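Local coordinates for protocadherin gamma-B3 (Homo sapiens, PDB 5K8R), which probably acts as a calcium-dependent cell-adhesion protein and may help establish and maintain specific neuronal connections in the brain, at residues R62-F76 and H88-P100. Sequence-based numbering, arbitrary orientation.
Sequences REEICGKKSTCVLEF and HVTVLIQDINDNP. With CA (calcium ion), chain D; CA (calcium ion), chain C; CA (calcium ion), chain B.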
# COMPACT_ATOMS: atom_id res chain seq x y z
N ARG A 62 47.89 14.05 -15.72
CA ARG A 62 47.99 13.43 -14.41
C ARG A 62 46.81 12.51 -14.13
O ARG A 62 46.96 11.51 -13.41
CB ARG A 62 48.08 14.50 -13.32
CG ARG A 62 48.46 13.97 -11.95
CD ARG A 62 47.77 14.74 -10.84
NE ARG A 62 46.32 14.67 -10.97
CZ ARG A 62 45.58 13.66 -10.52
NH1 ARG A 62 46.16 12.63 -9.92
NH2 ARG A 62 44.27 13.68 -10.68
N GLU A 63 45.64 12.82 -14.68
CA GLU A 63 44.47 11.97 -14.46
C GLU A 63 44.66 10.59 -15.09
O GLU A 63 44.27 9.58 -14.51
CB GLU A 63 43.21 12.64 -15.01
CG GLU A 63 42.59 13.65 -14.07
CD GLU A 63 43.43 14.90 -13.89
OE1 GLU A 63 43.91 15.44 -14.91
OE2 GLU A 63 43.63 15.32 -12.74
N GLU A 64 45.26 10.54 -16.28
CA GLU A 64 45.47 9.26 -16.94
C GLU A 64 46.67 8.50 -16.37
O GLU A 64 46.70 7.27 -16.43
CB GLU A 64 45.65 9.48 -18.45
CG GLU A 64 45.67 8.20 -19.27
CD GLU A 64 45.82 8.47 -20.75
OE1 GLU A 64 46.00 9.65 -21.13
OE2 GLU A 64 45.75 7.50 -21.54
N ILE A 65 47.64 9.22 -15.81
CA ILE A 65 48.85 8.58 -15.31
C ILE A 65 48.65 8.06 -13.89
O ILE A 65 48.91 6.88 -13.61
CB ILE A 65 50.04 9.56 -15.38
CG1 ILE A 65 50.35 9.91 -16.84
CG2 ILE A 65 51.26 8.97 -14.70
CD1 ILE A 65 51.37 11.03 -16.99
N CYS A 66 48.19 8.92 -12.98
CA CYS A 66 48.06 8.54 -11.58
C CYS A 66 46.62 8.41 -11.09
O CYS A 66 46.40 7.83 -10.03
CB CYS A 66 48.80 9.53 -10.67
SG CYS A 66 50.60 9.56 -10.90
N GLY A 67 45.65 8.95 -11.82
CA GLY A 67 44.27 8.80 -11.41
C GLY A 67 43.97 9.59 -10.15
O GLY A 67 44.23 10.80 -10.07
N LYS A 68 43.42 8.91 -9.15
CA LYS A 68 43.03 9.54 -7.90
C LYS A 68 44.12 9.49 -6.84
O LYS A 68 43.85 9.81 -5.67
CB LYS A 68 41.75 8.90 -7.36
CG LYS A 68 40.54 9.07 -8.26
CD LYS A 68 40.14 10.54 -8.38
CE LYS A 68 39.74 11.12 -7.04
NZ LYS A 68 39.25 12.52 -7.16
N LYS A 69 45.34 9.08 -7.20
CA LYS A 69 46.43 9.04 -6.24
C LYS A 69 46.77 10.45 -5.77
O LYS A 69 46.76 11.40 -6.55
CB LYS A 69 47.66 8.38 -6.85
CG LYS A 69 47.48 6.90 -7.16
CD LYS A 69 48.69 6.33 -7.87
CE LYS A 69 48.48 4.87 -8.26
NZ LYS A 69 49.64 4.31 -9.00
N SER A 70 47.07 10.58 -4.47
CA SER A 70 47.36 11.89 -3.91
C SER A 70 48.64 12.49 -4.48
O SER A 70 48.74 13.71 -4.62
CB SER A 70 47.45 11.80 -2.39
OG SER A 70 46.21 11.39 -1.83
N THR A 71 49.60 11.63 -4.80
CA THR A 71 50.87 12.06 -5.36
C THR A 71 51.09 11.43 -6.73
O THR A 71 50.66 10.30 -6.98
CB THR A 71 52.04 11.70 -4.44
OG1 THR A 71 53.23 12.38 -4.88
CG2 THR A 71 52.29 10.20 -4.44
N CYS A 72 51.78 12.15 -7.61
CA CYS A 72 52.06 11.66 -8.95
C CYS A 72 53.53 11.88 -9.25
O CYS A 72 53.97 13.01 -9.45
CB CYS A 72 51.19 12.37 -9.99
SG CYS A 72 50.99 11.45 -11.53
N VAL A 73 54.30 10.79 -9.26
CA VAL A 73 55.74 10.85 -9.51
C VAL A 73 56.07 9.96 -10.70
O VAL A 73 55.56 8.84 -10.81
CB VAL A 73 56.55 10.43 -8.26
CG1 VAL A 73 56.42 11.48 -7.17
CG2 VAL A 73 56.09 9.07 -7.75
N LEU A 74 56.92 10.47 -11.59
CA LEU A 74 57.41 9.73 -12.75
C LEU A 74 58.90 9.50 -12.56
O LEU A 74 59.68 10.45 -12.54
CB LEU A 74 57.14 10.50 -14.04
CG LEU A 74 55.68 10.64 -14.48
CD1 LEU A 74 55.58 11.52 -15.72
CD2 LEU A 74 55.07 9.28 -14.74
N GLU A 75 59.29 8.23 -12.43
CA GLU A 75 60.67 7.85 -12.18
C GLU A 75 61.27 7.25 -13.44
O GLU A 75 60.67 6.34 -14.04
CB GLU A 75 60.76 6.86 -11.02
CG GLU A 75 60.00 7.30 -9.78
CD GLU A 75 60.40 6.51 -8.54
OE1 GLU A 75 61.07 5.47 -8.68
OE2 GLU A 75 60.04 6.94 -7.42
N PHE A 76 62.43 7.74 -13.84
CA PHE A 76 63.13 7.21 -15.00
C PHE A 76 64.63 7.33 -14.77
O PHE A 76 65.08 7.87 -13.75
CB PHE A 76 62.69 7.91 -16.29
CG PHE A 76 62.87 9.40 -16.27
CD1 PHE A 76 64.07 9.97 -16.67
CD2 PHE A 76 61.84 10.23 -15.86
CE1 PHE A 76 64.23 11.35 -16.65
CE2 PHE A 76 62.00 11.60 -15.84
CZ PHE A 76 63.20 12.16 -16.24
N HIS A 88 69.30 8.45 -11.69
CA HIS A 88 67.88 8.34 -11.41
C HIS A 88 67.26 9.73 -11.29
O HIS A 88 67.75 10.58 -10.55
CB HIS A 88 67.65 7.54 -10.13
CG HIS A 88 66.21 7.19 -9.89
ND1 HIS A 88 65.55 6.22 -10.60
CD2 HIS A 88 65.31 7.70 -9.01
CE1 HIS A 88 64.30 6.13 -10.18
NE2 HIS A 88 64.13 7.02 -9.21
N VAL A 89 66.18 9.95 -12.04
CA VAL A 89 65.45 11.21 -12.03
C VAL A 89 64.00 10.93 -11.70
O VAL A 89 63.40 10.01 -12.26
CB VAL A 89 65.57 11.94 -13.38
CG1 VAL A 89 64.87 13.30 -13.32
CG2 VAL A 89 67.03 12.11 -13.78
N THR A 90 63.44 11.72 -10.79
CA THR A 90 62.03 11.66 -10.45
C THR A 90 61.39 13.02 -10.69
O THR A 90 61.96 14.05 -10.31
CB THR A 90 61.81 11.22 -9.00
OG1 THR A 90 62.52 12.10 -8.12
CG2 THR A 90 62.33 9.81 -8.79
N VAL A 91 60.23 13.02 -11.33
CA VAL A 91 59.52 14.25 -11.69
C VAL A 91 58.13 14.18 -11.09
O VAL A 91 57.32 13.33 -11.48
CB VAL A 91 59.45 14.45 -13.21
CG1 VAL A 91 58.75 15.77 -13.53
CG2 VAL A 91 60.84 14.42 -13.82
N LEU A 92 57.84 15.10 -10.17
CA LEU A 92 56.53 15.18 -9.54
C LEU A 92 55.59 15.94 -10.48
O LEU A 92 55.93 17.02 -10.97
CB LEU A 92 56.61 15.89 -8.19
CG LEU A 92 55.29 16.10 -7.45
CD1 LEU A 92 54.65 14.77 -7.10
CD2 LEU A 92 55.50 16.95 -6.21
N ILE A 93 54.42 15.37 -10.74
CA ILE A 93 53.44 15.97 -11.64
C ILE A 93 52.34 16.59 -10.79
O ILE A 93 51.52 15.88 -10.20
CB ILE A 93 52.87 14.94 -12.63
CG1 ILE A 93 54.00 14.34 -13.48
CG2 ILE A 93 51.81 15.57 -13.51
CD1 ILE A 93 54.81 15.37 -14.23
N GLN A 94 52.33 17.92 -10.72
CA GLN A 94 51.33 18.63 -9.94
C GLN A 94 49.98 18.61 -10.66
O GLN A 94 49.90 18.56 -11.89
CB GLN A 94 51.77 20.07 -9.69
CG GLN A 94 53.11 20.18 -8.97
CD GLN A 94 53.71 21.57 -9.08
OE1 GLN A 94 53.32 22.36 -9.93
NE2 GLN A 94 54.68 21.86 -8.21
N ASP A 95 48.91 18.66 -9.87
CA ASP A 95 47.56 18.61 -10.40
C ASP A 95 47.02 20.02 -10.64
O ASP A 95 47.21 20.92 -9.82
CB ASP A 95 46.63 17.87 -9.43
CG ASP A 95 45.21 17.77 -9.95
OD1 ASP A 95 45.02 17.43 -11.13
OD2 ASP A 95 44.27 18.03 -9.16
N ILE A 96 46.36 20.20 -11.78
CA ILE A 96 45.65 21.43 -12.10
C ILE A 96 44.16 21.11 -12.20
O ILE A 96 43.77 19.97 -12.46
CB ILE A 96 46.16 22.10 -13.39
CG1 ILE A 96 45.88 21.21 -14.60
CG2 ILE A 96 47.65 22.39 -13.28
CD1 ILE A 96 46.36 21.80 -15.92
N ASN A 97 43.34 22.13 -11.99
CA ASN A 97 41.88 21.97 -12.03
C ASN A 97 41.40 22.14 -13.47
O ASN A 97 40.83 23.15 -13.86
CB ASN A 97 41.21 22.96 -11.09
CG ASN A 97 39.73 22.68 -10.93
OD1 ASN A 97 39.29 21.53 -10.96
ND2 ASN A 97 38.94 23.74 -10.77
N ASP A 98 41.65 21.11 -14.28
CA ASP A 98 41.25 21.10 -15.67
C ASP A 98 40.11 20.13 -15.95
O ASP A 98 39.83 19.82 -17.11
CB ASP A 98 42.45 20.78 -16.57
CG ASP A 98 43.09 19.45 -16.23
OD1 ASP A 98 42.91 18.98 -15.09
OD2 ASP A 98 43.77 18.88 -17.11
N ASN A 99 39.44 19.64 -14.91
CA ASN A 99 38.32 18.73 -15.05
C ASN A 99 37.16 19.22 -14.20
O ASN A 99 37.35 19.50 -13.00
CB ASN A 99 38.71 17.30 -14.65
CG ASN A 99 39.60 16.63 -15.67
OD1 ASN A 99 40.76 16.31 -15.38
ND2 ASN A 99 39.07 16.40 -16.86
N PRO A 100 35.96 19.34 -14.76
CA PRO A 100 34.81 19.76 -13.96
C PRO A 100 34.21 18.58 -13.22
O PRO A 100 34.43 17.42 -13.61
CB PRO A 100 33.84 20.31 -15.01
CG PRO A 100 34.13 19.47 -16.21
CD PRO A 100 35.61 19.18 -16.18
CA CA D . 43.77 17.68 -13.19
CA CA C . 44.64 16.61 -16.93
CA CA B . 37.90 19.56 -10.69
O HOH W 1 50.96 15.31 -7.05
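Arg62 and Glu63 on the short helix 62-65 reach the loop after strand 88-94, one by charge and one through metal. The Arg62 guanidinium stands steeply to the Asp95 carboxylate, the planes 79° apart, and NE meets Asp95 OD1 at the guanidinium edge in a weak, bent salt-bridge bond of 3.1 Å; the strongest polar partner of Asp95 is Asn135 of the next repeat. Bends at chi2 and chi3 fold the chain back, letting NH1 bond Gly67 O at 2.7 Å while NH2 grips Glu63 OE2 from above the carboxylate plane. With alanine in place of Arg62, Gly67 O would probably lose its side-chain donors, and the Glu63 and Asp95 carboxylates would keep calcium but no guanidinium beside them. Both Glu63 oxygens hold one calcium, OE2 at 2.4 Å and OE1 more loosely at 2.8 Å, with Asp95 OD1, Ile96 O and Asp98 OD1; OE1 also bridges to a second, which Asp98 OD2 binds too. Asn97 OD1 and Asn99 O turn to a third, shared with Asp131.

Farther along, strands 73-76 and 88-94 pair antiparallel. Ile93 CG2 lies against Arg62 CB and its CG1 against Leu74 CD1. Val89 CB sits over one face of the Phe76 ring, 4.0 Å from the centroid, as Val91 CG2 touches the ring edge. Hairpin and calcium cluster together typify the base of a cadherin repeat, here the first, at its junction with the second.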